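Local coordinates for AimR transcriptional regulator (Bacillus phage phi3T, PDB 5ZVV), which activates transcription of the phage aimX locus as a dimer, apparently favouring the lytic cycle, until the arbitrium peptide turns it into an inactive monomer, at residues K7-K12 with N55-S60; S188-V193 with S214-E219; L196-S201 with Y231-N236. One frame throughout, in Å; residues are numbered along the deposited sequence.

Contact 1: residues K7-K12 with N55-S60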
ATOM      1  N   LYS A   7     -50.837   5.245   3.609  1.00 22.68           N
ATOM      2  CA  LYS A   7     -52.184   5.398   3.072  1.00 28.01           C
ATOM      3  C   LYS A   7     -52.873   6.636   3.633  1.00 30.93           C
ATOM      4  O   LYS A   7     -53.531   7.375   2.893  1.00 33.51           O
ATOM      5  CB  LYS A   7     -53.009   4.145   3.366  1.00 28.34           C
ATOM      6  CG  LYS A   7     -54.446   4.228   2.877  1.00 29.12           C
ATOM      7  CD  LYS A   7     -55.203   2.942   3.162  1.00 28.96           C
ATOM      8  CE  LYS A   7     -56.640   3.028   2.667  1.00 32.74           C
ATOM      9  NZ  LYS A   7     -57.379   1.753   2.881  1.00 36.80           N
ATOM     10  N   ASN A   8     -52.721   6.887   4.938  1.00 29.62           N
ATOM     11  CA  ASN A   8     -53.389   8.031   5.559  1.00 34.84           C
ATOM     12  C   ASN A   8     -52.901   9.350   4.973  1.00 35.95           C
ATOM     13  O   ASN A   8     -53.692  10.280   4.779  1.00 37.99           O
ATOM     14  CB  ASN A   8     -53.175   8.012   7.073  1.00 29.42           C
ATOM     15  CG  ASN A   8     -53.856   6.837   7.744  1.00 30.64           C
ATOM     16  OD1 ASN A   8     -54.860   6.321   7.253  1.00 34.82           O
ATOM     17  ND2 ASN A   8     -53.311   6.406   8.875  1.00 31.32           N
ATOM     18  N   GLU A   9     -51.599   9.456   4.696  1.00 29.95           N
ATOM     19  CA  GLU A   9     -51.086  10.665   4.058  1.00 32.33           C
ATOM     20  C   GLU A   9     -51.633  10.813   2.645  1.00 39.80           C
ATOM     21  O   GLU A   9     -51.988  11.920   2.220  1.00 39.68           O
ATOM     22  CB  GLU A   9     -49.558  10.645   4.045  1.00 33.78           C
ATOM     23  CG  GLU A   9     -48.931  11.074   5.351  1.00 38.03           C
ATOM     24  CD  GLU A   9     -49.260  12.511   5.696  1.00 46.35           C
ATOM     25  OE1 GLU A   9     -49.052  13.390   4.831  1.00 44.59           O
ATOM     26  OE2 GLU A   9     -49.741  12.759   6.822  1.00 44.91           O
ATOM     27  N   CYS A  10     -51.723   9.705   1.909  1.00 33.84           N
ATOM     28  CA  CYS A  10     -52.188   9.749   0.529  1.00 38.03           C
ATOM     29  C   CYS A  10     -53.694   9.961   0.430  1.00 39.70           C
ATOM     30  O   CYS A  10     -54.169  10.513  -0.569  1.00 47.38           O
ATOM     31  CB  CYS A  10     -51.779   8.464  -0.196  1.00 32.39           C
ATOM     32  SG  CYS A  10     -49.993   8.181  -0.252  1.00 32.92           S
ATOM     33  N   GLU A  11     -54.461   9.530   1.435  1.00 34.44           N
ATOM     34  CA  GLU A  11     -55.905   9.734   1.385  1.00 40.98           C
ATOM     35  C   GLU A  11     -56.289  11.198   1.553  1.00 44.33           C
ATOM     36  O   GLU A  11     -57.383  11.590   1.135  1.00 47.48           O
ATOM     37  CB  GLU A  11     -56.606   8.897   2.456  1.00 41.09           C
ATOM     38  CG  GLU A  11     -56.621   7.402   2.182  1.00 39.80           C
ATOM     39  CD  GLU A  11     -57.403   6.630   3.229  1.00 45.47           C
ATOM     40  OE1 GLU A  11     -58.392   5.958   2.861  1.00 53.36           O
ATOM     41  OE2 GLU A  11     -57.033   6.706   4.420  1.00 43.63           O
ATOM     42  N   LYS A  12     -55.421  12.009   2.151  1.00 42.71           N
ATOM     43  CA  LYS A  12     -55.696  13.428   2.329  1.00 44.60           C
ATOM     44  C   LYS A  12     -55.331  14.265   1.113  1.00 43.11           C
ATOM     45  O   LYS A  12     -55.668  15.453   1.077  1.00 49.63           O
ATOM     46  CB  LYS A  12     -54.943  13.971   3.550  1.00 43.58           C
ATOM     47  CG  LYS A  12     -55.740  13.965   4.845  1.00 55.93           C
ATOM     48  CD  LYS A  12     -56.048  12.553   5.312  1.00 58.22           C
ATOM     49  CE  LYS A  12     -56.709  12.564   6.680  1.00 65.29           C
ATOM     50  NZ  LYS A  12     -55.850  13.239   7.693  1.00 57.17           N
ATOM     51  N   ASN A  55     -39.674   9.601  -0.111  1.00 36.32           N
ATOM     52  CA  ASN A  55     -40.440  10.712  -0.667  1.00 40.81           C
ATOM     53  C   ASN A  55     -41.394  11.306   0.363  1.00 42.89           C
ATOM     54  O   ASN A  55     -41.611  12.524   0.386  1.00 46.24           O
ATOM     55  CB  ASN A  55     -41.214  10.255  -1.903  1.00 45.20           C
ATOM     56  CG  ASN A  55     -42.069  11.362  -2.496  1.00 51.75           C
ATOM     57  OD1 ASN A  55     -43.204  11.585  -2.069  1.00 49.63           O
ATOM     58  ND2 ASN A  55     -41.527  12.063  -3.486  1.00 55.26           N
ATOM     59  N   LEU A  56     -41.968  10.469   1.225  1.00 39.39           N
ATOM     60  CA  LEU A  56     -43.060  10.893   2.094  1.00 37.96           C
ATOM     61  C   LEU A  56     -42.570  11.399   3.449  1.00 38.51           C
ATOM     62  O   LEU A  56     -43.027  12.443   3.926  1.00 37.36           O
ATOM     63  CB  LEU A  56     -44.045   9.734   2.280  1.00 35.73           C
ATOM     64  CG  LEU A  56     -45.460  10.074   2.742  1.00 37.11           C
ATOM     65  CD1 LEU A  56     -46.046  11.187   1.888  1.00 33.32           C
ATOM     66  CD2 LEU A  56     -46.334   8.832   2.672  1.00 33.86           C
ATOM     67  N   PHE A  57     -41.643  10.678   4.080  1.00 35.18           N
ATOM     68  CA  PHE A  57     -41.132  11.020   5.405  1.00 32.16           C
ATOM     69  C   PHE A  57     -39.613  11.166   5.340  1.00 36.75           C
ATOM     70  O   PHE A  57     -38.875  10.320   5.859  1.00 36.35           O
ATOM     71  CB  PHE A  57     -41.525   9.961   6.433  1.00 32.14           C
ATOM     72  CG  PHE A  57     -42.961   9.526   6.342  1.00 31.01           C
ATOM     73  CD1 PHE A  57     -43.978  10.337   6.821  1.00 30.77           C
ATOM     74  CD2 PHE A  57     -43.293   8.301   5.789  1.00 25.28           C
ATOM     75  CE1 PHE A  57     -45.299   9.936   6.743  1.00 28.64           C
ATOM     76  CE2 PHE A  57     -44.612   7.893   5.709  1.00 26.32           C
ATOM     77  CZ  PHE A  57     -45.616   8.712   6.186  1.00 30.63           C
ATOM     78  N   PRO A  58     -39.116  12.241   4.719  1.00 40.16           N
ATOM     79  CA  PRO A  58     -37.657  12.371   4.560  1.00 35.62           C
ATOM     80  C   PRO A  58     -36.914  12.606   5.863  1.00 32.50           C
ATOM     81  O   PRO A  58     -35.770  12.153   5.995  1.00 33.56           O
ATOM     82  CB  PRO A  58     -37.518  13.568   3.609  1.00 32.50           C
ATOM     83  CG  PRO A  58     -38.743  14.376   3.854  1.00 35.77           C
ATOM     84  CD  PRO A  58     -39.839  13.382   4.131  1.00 34.51           C
ATOM     85  N   ASP A  59     -37.519  13.298   6.830  1.00 40.59           N
ATOM     86  CA  ASP A  59     -36.848  13.619   8.084  1.00 33.59           C
ATOM     87  C   ASP A  59     -37.013  12.548   9.153  1.00 32.95           C
ATOM     88  O   ASP A  59     -36.336  12.620  10.184  1.00 34.66           O
ATOM     89  CB  ASP A  59     -37.357  14.955   8.637  1.00 35.38           C
ATOM     90  CG  ASP A  59     -36.728  16.148   7.949  1.00 39.54           C
ATOM     91  OD1 ASP A  59     -35.579  16.027   7.471  1.00 40.04           O
ATOM     92  OD2 ASP A  59     -37.380  17.210   7.889  1.00 46.96           O
ATOM     93  N   SER A  60     -37.885  11.564   8.939  1.00 31.49           N
ATOM     94  CA  SER A  60     -38.141  10.527   9.932  1.00 27.81           C
ATOM     95  C   SER A  60     -37.914   9.124   9.381  1.00 29.26           C
ATOM     96  O   SER A  60     -38.376   8.148   9.982  1.00 28.33           O
ATOM     97  CB  SER A  60     -39.565  10.657  10.472  1.00 28.23           C
ATOM     98  OG  SER A  60     -40.507  10.577   9.418  1.00 31.89           O
TER

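Contact 2: residues S188-V193 with S214-E219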
ATOM      1  N   SER A 188     -26.912   0.442  -4.992  1.00 18.30           N
ATOM      2  CA  SER A 188     -26.304   0.875  -3.735  1.00 21.07           C
ATOM      3  C   SER A 188     -24.788   0.715  -3.779  1.00 19.84           C
ATOM      4  O   SER A 188     -24.035   1.647  -3.454  1.00 18.42           O
ATOM      5  CB  SER A 188     -26.904   0.080  -2.572  1.00 18.39           C
ATOM      6  OG  SER A 188     -26.566   0.654  -1.320  1.00 24.67           O
ATOM      7  N   PHE A 189     -24.321  -0.464  -4.199  1.00 22.60           N
ATOM      8  CA  PHE A 189     -22.886  -0.699  -4.316  1.00 20.64           C
ATOM      9  C   PHE A 189     -22.254   0.265  -5.311  1.00 23.07           C
ATOM     10  O   PHE A 189     -21.135   0.750  -5.093  1.00 21.05           O
ATOM     11  CB  PHE A 189     -22.626  -2.148  -4.727  1.00 19.16           C
ATOM     12  CG  PHE A 189     -22.936  -3.150  -3.649  1.00 21.27           C
ATOM     13  CD1 PHE A 189     -23.277  -2.732  -2.369  1.00 15.79           C
ATOM     14  CD2 PHE A 189     -22.872  -4.510  -3.909  1.00 23.90           C
ATOM     15  CE1 PHE A 189     -23.558  -3.649  -1.372  1.00 19.19           C
ATOM     16  CE2 PHE A 189     -23.147  -5.436  -2.911  1.00 26.81           C
ATOM     17  CZ  PHE A 189     -23.492  -5.004  -1.643  1.00 20.79           C
ATOM     18  N   LYS A 190     -22.960   0.559  -6.406  1.00 23.03           N
ATOM     19  CA  LYS A 190     -22.461   1.525  -7.378  1.00 23.84           C
ATOM     20  C   LYS A 190     -22.227   2.880  -6.726  1.00 20.89           C
ATOM     21  O   LYS A 190     -21.179   3.504  -6.926  1.00 19.26           O
ATOM     22  CB  LYS A 190     -23.434   1.656  -8.551  1.00 25.13           C
ATOM     23  CG  LYS A 190     -23.305   0.575  -9.620  1.00 28.60           C
ATOM     24  CD  LYS A 190     -24.296   0.823 -10.750  1.00 29.11           C
ATOM     25  CE  LYS A 190     -24.250  -0.275 -11.802  1.00 35.41           C
ATOM     26  NZ  LYS A 190     -25.333  -0.103 -12.813  1.00 29.53           N
ATOM     27  N   SER A 191     -23.193   3.354  -5.939  1.00 21.89           N
ATOM     28  CA  SER A 191     -23.009   4.635  -5.263  1.00 24.08           C
ATOM     29  C   SER A 191     -21.820   4.591  -4.307  1.00 20.68           C
ATOM     30  O   SER A 191     -21.012   5.531  -4.265  1.00 21.64           O
ATOM     31  CB  SER A 191     -24.290   5.028  -4.530  1.00 19.40           C
ATOM     32  OG  SER A 191     -24.612   4.084  -3.524  1.00 24.37           O
ATOM     33  N   ARG A 192     -21.687   3.499  -3.544  1.00 19.79           N
ATOM     34  CA  ARG A 192     -20.540   3.344  -2.649  1.00 21.41           C
ATOM     35  C   ARG A 192     -19.221   3.499  -3.401  1.00 19.66           C
ATOM     36  O   ARG A 192     -18.393   4.365  -3.077  1.00 20.01           O
ATOM     37  CB  ARG A 192     -20.589   1.979  -1.958  1.00 21.60           C
ATOM     38  CG  ARG A 192     -21.648   1.801  -0.881  1.00 19.83           C
ATOM     39  CD  ARG A 192     -21.542   0.390  -0.320  1.00 18.23           C
ATOM     40  NE  ARG A 192     -22.514   0.088   0.725  1.00 21.88           N
ATOM     41  CZ  ARG A 192     -22.291   0.255   2.026  1.00 19.47           C
ATOM     42  NH1 ARG A 192     -21.132   0.743   2.447  1.00 19.25           N
ATOM     43  NH2 ARG A 192     -23.231  -0.061   2.904  1.00 18.50           N
ATOM     44  N   VAL A 193     -19.008   2.654  -4.415  1.00 26.86           N
ATOM     45  CA  VAL A 193     -17.758   2.687  -5.167  1.00 23.14           C
ATOM     46  C   VAL A 193     -17.559   4.045  -5.827  1.00 23.47           C
ATOM     47  O   VAL A 193     -16.428   4.537  -5.926  1.00 24.86           O
ATOM     48  CB  VAL A 193     -17.735   1.539  -6.196  1.00 24.14           C
ATOM     49  CG1 VAL A 193     -16.457   1.588  -7.025  1.00 29.21           C
ATOM     50  CG2 VAL A 193     -17.866   0.200  -5.485  1.00 27.41           C
ATOM     51  N   SER A 214     -18.483  11.929  -8.298  1.00 19.78           N
ATOM     52  CA  SER A 214     -19.438  12.530  -7.369  1.00 22.01           C
ATOM     53  C   SER A 214     -20.796  12.723  -8.034  1.00 23.91           C
ATOM     54  O   SER A 214     -21.838  12.357  -7.474  1.00 21.77           O
ATOM     55  CB  SER A 214     -18.906  13.869  -6.851  1.00 18.46           C
ATOM     56  OG  SER A 214     -17.676  13.720  -6.162  1.00 20.72           O
ATOM     57  N   ASN A 215     -20.797  13.293  -9.241  1.00 18.86           N
ATOM     58  CA  ASN A 215     -22.044  13.507  -9.963  1.00 19.80           C
ATOM     59  C   ASN A 215     -22.736  12.188 -10.267  1.00 21.97           C
ATOM     60  O   ASN A 215     -23.965  12.094 -10.190  1.00 24.60           O
ATOM     61  CB  ASN A 215     -21.775  14.285 -11.250  1.00 24.00           C
ATOM     62  CG  ASN A 215     -21.641  15.774 -11.013  1.00 22.90           C
ATOM     63  OD1 ASN A 215     -22.402  16.363 -10.244  1.00 33.99           O
ATOM     64  ND2 ASN A 215     -20.671  16.393 -11.673  1.00 26.25           N
ATOM     65  N   ARG A 216     -21.967  11.153 -10.606  1.00 23.03           N
ATOM     66  CA  ARG A 216     -22.586   9.858 -10.866  1.00 26.09           C
ATOM     67  C   ARG A 216     -23.213   9.286  -9.599  1.00 29.52           C
ATOM     68  O   ARG A 216     -24.311   8.710  -9.644  1.00 29.65           O
ATOM     69  CB  ARG A 216     -21.561   8.890 -11.456  1.00 28.96           C
ATOM     70  CG  ARG A 216     -22.205   7.666 -12.057  1.00 35.41           C
ATOM     71  CD  ARG A 216     -21.293   6.898 -12.988  1.00 42.00           C
ATOM     72  NE  ARG A 216     -21.997   5.734 -13.516  1.00 45.70           N
ATOM     73  CZ  ARG A 216     -21.940   4.518 -12.979  1.00 42.04           C
ATOM     74  NH1 ARG A 216     -22.629   3.524 -13.517  1.00 42.31           N
ATOM     75  NH2 ARG A 216     -21.187   4.294 -11.912  1.00 44.54           N
ATOM     76  N   ALA A 217     -22.539   9.448  -8.456  1.00 24.22           N
ATOM     77  CA  ALA A 217     -23.122   9.025  -7.189  1.00 25.00           C
ATOM     78  C   ALA A 217     -24.432   9.753  -6.919  1.00 23.00           C
ATOM     79  O   ALA A 217     -25.419   9.133  -6.507  1.00 24.52           O
ATOM     80  CB  ALA A 217     -22.132   9.258  -6.048  1.00 20.67           C
ATOM     81  N   ILE A 218     -24.463  11.068  -7.156  1.00 22.13           N
ATOM     82  CA  ILE A 218     -25.695  11.833  -6.966  1.00 26.28           C
ATOM     83  C   ILE A 218     -26.785  11.337  -7.909  1.00 32.59           C
ATOM     84  O   ILE A 218     -27.966  11.281  -7.544  1.00 29.66           O
ATOM     85  CB  ILE A 218     -25.425  13.338  -7.159  1.00 28.44           C
ATOM     86  CG1 ILE A 218     -24.581  13.886  -6.010  1.00 20.38           C
ATOM     87  CG2 ILE A 218     -26.731  14.114  -7.278  1.00 25.07           C
ATOM     88  CD1 ILE A 218     -23.933  15.222  -6.313  1.00 20.36           C
ATOM     89  N   GLU A 219     -26.407  10.963  -9.134  1.00 27.16           N
ATOM     90  CA  GLU A 219     -27.398  10.548 -10.120  1.00 30.91           C
ATOM     91  C   GLU A 219     -27.968   9.172  -9.806  1.00 28.83           C
ATOM     92  O   GLU A 219     -29.120   8.889 -10.152  1.00 30.82           O
ATOM     93  CB  GLU A 219     -26.781  10.566 -11.521  1.00 36.81           C
ATOM     94  CG  GLU A 219     -26.464  11.966 -12.038  1.00 39.97           C
ATOM     95  CD  GLU A 219     -25.424  11.971 -13.152  1.00 45.36           C
ATOM     96  OE1 GLU A 219     -25.063  10.880 -13.647  1.00 48.56           O
ATOM     97  OE2 GLU A 219     -24.963  13.070 -13.528  1.00 47.10           O
TER
HETATM   98  O   HOH W   1     -19.910   2.976  -9.694  1.00 31.97           O

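Contact 3: residues L196-S201 with Y231-N236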
ATOM      1  N   LEU A 196     -16.135   6.335  -3.137  1.00 20.29           N
ATOM      2  CA  LEU A 196     -14.762   5.951  -2.822  1.00 29.71           C
ATOM      3  C   LEU A 196     -13.796   6.412  -3.910  1.00 30.07           C
ATOM      4  O   LEU A 196     -12.762   7.032  -3.624  1.00 27.74           O
ATOM      5  CB  LEU A 196     -14.679   4.439  -2.609  1.00 26.55           C
ATOM      6  CG  LEU A 196     -15.293   3.995  -1.277  1.00 28.77           C
ATOM      7  CD1 LEU A 196     -15.406   2.483  -1.179  1.00 25.59           C
ATOM      8  CD2 LEU A 196     -14.475   4.546  -0.116  1.00 27.29           C
ATOM      9  N   GLU A 197     -14.129   6.135  -5.174  1.00 28.72           N
ATOM     10  CA  GLU A 197     -13.269   6.565  -6.270  1.00 20.61           C
ATOM     11  C   GLU A 197     -13.250   8.080  -6.414  1.00 25.62           C
ATOM     12  O   GLU A 197     -12.247   8.641  -6.867  1.00 24.49           O
ATOM     13  CB  GLU A 197     -13.715   5.910  -7.573  1.00 25.93           C
ATOM     14  CG  GLU A 197     -13.450   4.420  -7.613  1.00 30.79           C
ATOM     15  CD  GLU A 197     -14.000   3.766  -8.858  1.00 39.86           C
ATOM     16  OE1 GLU A 197     -14.982   4.294  -9.423  1.00 39.02           O
ATOM     17  OE2 GLU A 197     -13.446   2.726  -9.272  1.00 44.45           O
ATOM     18  N   ALA A 198     -14.339   8.758  -6.040  1.00 23.17           N
ATOM     19  CA  ALA A 198     -14.336  10.216  -6.068  1.00 22.66           C
ATOM     20  C   ALA A 198     -13.295  10.778  -5.108  1.00 26.11           C
ATOM     21  O   ALA A 198     -12.538  11.692  -5.464  1.00 26.50           O
ATOM     22  CB  ALA A 198     -15.726  10.757  -5.727  1.00 24.42           C
ATOM     23  N   ASN A 199     -13.238  10.241  -3.888  1.00 27.39           N
ATOM     24  CA  ASN A 199     -12.234  10.719  -2.941  1.00 32.49           C
ATOM     25  C   ASN A 199     -10.827  10.311  -3.370  1.00 33.63           C
ATOM     26  O   ASN A 199      -9.870  11.076  -3.180  1.00 32.45           O
ATOM     27  CB  ASN A 199     -12.551  10.209  -1.536  1.00 39.40           C
ATOM     28  CG  ASN A 199     -13.776  10.876  -0.940  1.00 47.37           C
ATOM     29  OD1 ASN A 199     -14.082  12.031  -1.245  1.00 38.36           O
ATOM     30  ND2 ASN A 199     -14.485  10.149  -0.084  1.00 55.92           N
ATOM     31  N   ILE A 200     -10.681   9.119  -3.958  1.00 28.33           N
ATOM     32  CA  ILE A 200      -9.391   8.733  -4.529  1.00 29.43           C
ATOM     33  C   ILE A 200      -8.936   9.766  -5.553  1.00 31.91           C
ATOM     34  O   ILE A 200      -7.788  10.227  -5.534  1.00 29.14           O
ATOM     35  CB  ILE A 200      -9.471   7.332  -5.158  1.00 27.58           C
ATOM     36  CG1 ILE A 200      -9.661   6.259  -4.086  1.00 29.51           C
ATOM     37  CG2 ILE A 200      -8.222   7.050  -5.979  1.00 30.73           C
ATOM     38  CD1 ILE A 200      -9.818   4.867  -4.657  1.00 25.36           C
ATOM     39  N   SER A 201      -9.839  10.152  -6.457  1.00 27.68           N
ATOM     40  CA  SER A 201      -9.478  11.080  -7.522  1.00 26.83           C
ATOM     41  C   SER A 201      -9.147  12.456  -6.968  1.00 28.63           C
ATOM     42  O   SER A 201      -8.189  13.095  -7.419  1.00 30.59           O
ATOM     43  CB  SER A 201     -10.611  11.170  -8.542  1.00 24.36           C
ATOM     44  OG  SER A 201     -10.876   9.896  -9.104  1.00 27.64           O
ATOM     45  N   TYR A 231     -21.602  16.215  -2.755  1.00 17.58           N
ATOM     46  CA  TYR A 231     -21.513  17.669  -2.890  1.00 19.66           C
ATOM     47  C   TYR A 231     -20.351  18.235  -2.085  1.00 18.01           C
ATOM     48  O   TYR A 231     -19.729  19.220  -2.501  1.00 21.47           O
ATOM     49  CB  TYR A 231     -22.831  18.322  -2.472  1.00 18.72           C
ATOM     50  CG  TYR A 231     -23.906  18.201  -3.522  1.00 19.57           C
ATOM     51  CD1 TYR A 231     -23.800  18.886  -4.727  1.00 20.15           C
ATOM     52  CD2 TYR A 231     -25.021  17.399  -3.318  1.00 20.25           C
ATOM     53  CE1 TYR A 231     -24.775  18.779  -5.698  1.00 23.20           C
ATOM     54  CE2 TYR A 231     -26.003  17.284  -4.284  1.00 26.27           C
ATOM     55  CZ  TYR A 231     -25.874  17.977  -5.473  1.00 25.04           C
ATOM     56  OH  TYR A 231     -26.846  17.868  -6.441  1.00 26.40           O
ATOM     57  N   LEU A 232     -20.050  17.626  -0.936  1.00 20.04           N
ATOM     58  CA  LEU A 232     -18.848  17.987  -0.196  1.00 18.77           C
ATOM     59  C   LEU A 232     -17.603  17.800  -1.056  1.00 20.06           C
ATOM     60  O   LEU A 232     -16.717  18.664  -1.078  1.00 23.10           O
ATOM     61  CB  LEU A 232     -18.760  17.147   1.080  1.00 23.25           C
ATOM     62  CG  LEU A 232     -17.880  17.650   2.220  1.00 26.31           C
ATOM     63  CD1 LEU A 232     -18.424  18.959   2.774  1.00 25.07           C
ATOM     64  CD2 LEU A 232     -17.780  16.595   3.317  1.00 26.83           C
ATOM     65  N   THR A 233     -17.532  16.685  -1.791  1.00 19.40           N
ATOM     66  CA  THR A 233     -16.368  16.427  -2.634  1.00 20.48           C
ATOM     67  C   THR A 233     -16.289  17.413  -3.795  1.00 18.14           C
ATOM     68  O   THR A 233     -15.205  17.912  -4.114  1.00 17.33           O
ATOM     69  CB  THR A 233     -16.398  14.991  -3.159  1.00 20.27           C
ATOM     70  OG1 THR A 233     -16.371  14.075  -2.057  1.00 20.50           O
ATOM     71  CG2 THR A 233     -15.194  14.724  -4.052  1.00 23.11           C
ATOM     72  N   ILE A 234     -17.423  17.702  -4.441  1.00 17.17           N
ATOM     73  CA  ILE A 234     -17.425  18.660  -5.548  1.00 20.98           C
ATOM     74  C   ILE A 234     -16.935  20.024  -5.068  1.00 22.85           C
ATOM     75  O   ILE A 234     -16.010  20.623  -5.645  1.00 23.42           O
ATOM     76  CB  ILE A 234     -18.830  18.747  -6.173  1.00 21.64           C
ATOM     77  CG1 ILE A 234     -19.183  17.432  -6.875  1.00 23.78           C
ATOM     78  CG2 ILE A 234     -18.928  19.926  -7.141  1.00 19.38           C
ATOM     79  CD1 ILE A 234     -20.606  17.363  -7.387  1.00 18.44           C
ATOM     80  N   GLY A 235     -17.543  20.524  -3.988  1.00 21.95           N
ATOM     81  CA  GLY A 235     -17.086  21.776  -3.412  1.00 20.88           C
ATOM     82  C   GLY A 235     -15.607  21.757  -3.087  1.00 16.66           C
ATOM     83  O   GLY A 235     -14.904  22.747  -3.296  1.00 20.64           O
ATOM     84  N   ASN A 236     -15.111  20.623  -2.583  1.00 19.74           N
ATOM     85  CA  ASN A 236     -13.682  20.512  -2.308  1.00 21.25           C
ATOM     86  C   ASN A 236     -12.862  20.621  -3.587  1.00 22.18           C
ATOM     87  O   ASN A 236     -11.781  21.223  -3.589  1.00 23.34           O
ATOM     88  CB  ASN A 236     -13.377  19.200  -1.586  1.00 24.46           C
ATOM     89  CG  ASN A 236     -13.867  19.196  -0.155  1.00 21.35           C
ATOM     90  OD1 ASN A 236     -14.194  20.242   0.400  1.00 23.45           O
ATOM     91  ND2 ASN A 236     -13.914  18.018   0.454  1.00 20.82           N
TER

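Contact 1: residues K7-K12 with N55-S60
Glu9, near the C-terminal end of helix 2-11, faces Leu56, the last residue of helix 47-56, with their CA atoms 8.3 Å apart; the gap is wide enough that only side chains bridge it. Glu9 supplies its aliphatic part. Its CB approaches the two methyls of Leu56, closest to CD2 at 3.9 Å, while CD1 lies slightly farther off. One carbon further out, Glu9 CG approaches the Phe57 ring obliquely, 4.1 Å from CE1 and almost equally near CZ. With chi1 at -81°, CG lies anti to the carbonyl carbon, beside the backbone N, which sets it near the ring; the bend at chi2 then directs the carboxylate, whose plane stands 70° from that of the ring. The segments bury 130 Å² between them, at the surface of the chain. Both belong to the all-helical N-terminal part of the chain, and the contact joins its first helix to a helix end more than forty residues later. Such a small helical bundle is consistent with the N-terminal DNA-binding region of related peptide-responsive regulators. Phe57 is the first residue to leave helical backbone angles, and its ring nevertheless reaches back toward helix 2-11, also touching Leu2 and Ile6. Leu56 CG sits 3.7 Å above one face of that ring, displaced toward its rim. Leu56 additionally packs on Ile6 and on Leu20 of helix 14-24, whereas Glu9 is exposed.

Contact 2: residues S188-V193 with S214-E219
Ala217 and Ser191 mark the tightest approach of two antiparallel helices, with CA atoms 4.8 Å apart. At this spacing the backbone itself takes part: the methyl CB of Ala217 lies 4.3 Å from the carbonyl O of Ser191. The long basic side chains of Lys190 and Arg216 meet beside this small-residue seam. CD of Lys190 comes within 4.2 Å of Arg216 NH1, a contact of a methylene with the guanidinium rather than of charge with charge. The like-charged ends, Lys190 NZ and Arg216 NH1, are 4.6 Å apart, and a salt bridge from Lys190 NZ to Glu187 probably eases that proximity. A water links the same two residues, donating to Lys190 O at 3.1 Å and weakly accepting from Arg216 NH2, where it sits at the guanidinium edge, in plane. Further out, Ser191 turns its hydroxyl back on its own helix (chi1 62°) toward Ser188 O, in a bond modelled so short that its exact length is doubtful. Arg192 points away from the seam and is held by Glu84 and Asp87 through salt bridges and by Tyr157 through a hydrogen bond. Helices 184-203 and 207-220 thus form a close helical hairpin, flanked by helix 77-88 at Ser191 and by helix 224-237 at Ser214 and Ile218.

Contact 3: residues L196-S201 with Y231-N236
Thr233 reaches across to Ala198 and Asn199, joining helix 184-203 to helix 224-237, the second helix after it, in the TPR-like helical array of this family. The two segments run in broadly the same direction, and the nearest CA pair, Asn199 and Thr233, is 7.1 Å apart, a distance that one short side chain can span. The conformation of Thr233 divides its work. Its CG2 stands anti to the backbone N and extends to Ala198, 4.3 Å from the CB of that residue and equally far from its carbonyl O, so the methyl meets both side chain and main chain. The hydroxyl, beside the backbone N (chi1 -61°), is hydrogen-bonded to Phe229 O one turn earlier in its own helix. That bond is consistent with this rotamer and probably uses the hydroxyl proton. Asn199 places CG anti to its own carbonyl carbon (chi1 -71°), which carries the amide toward the partner helix although CB itself does not point there; the two side chains meet at a slant. Ser214 of helix 207-220 and Met195 and Leu202 of helix 184-203 also pack on Thr233, and the threonine is buried. The amide oxygen OD1 of Asn199 stops 3.2 Å from Thr233 OG1 and 4.0 Å from Thr233 CG2.

Contacts 2 and 3 share helix 184-203 and lie with centres 11 Å apart, their segments alternating along the chain. The successive helices 207-220 and 224-237 complete the arrangement, and they meet each other directly: Ser214 OG of contact 2 is 3.4 Å from Thr233 CG2 of contact 3, and Ile218 CD1 is 3.5 Å from Tyr231 CZ. Three helices therefore pack mutually within the TPR-like region. Contact 1 is separate, closing before the others open; its centre is about 26 Å from that of contact 2 and 33 Å from that of contact 3. None of the three is touched by the other subunit, so the six segments themselves take no part in the dimer contact.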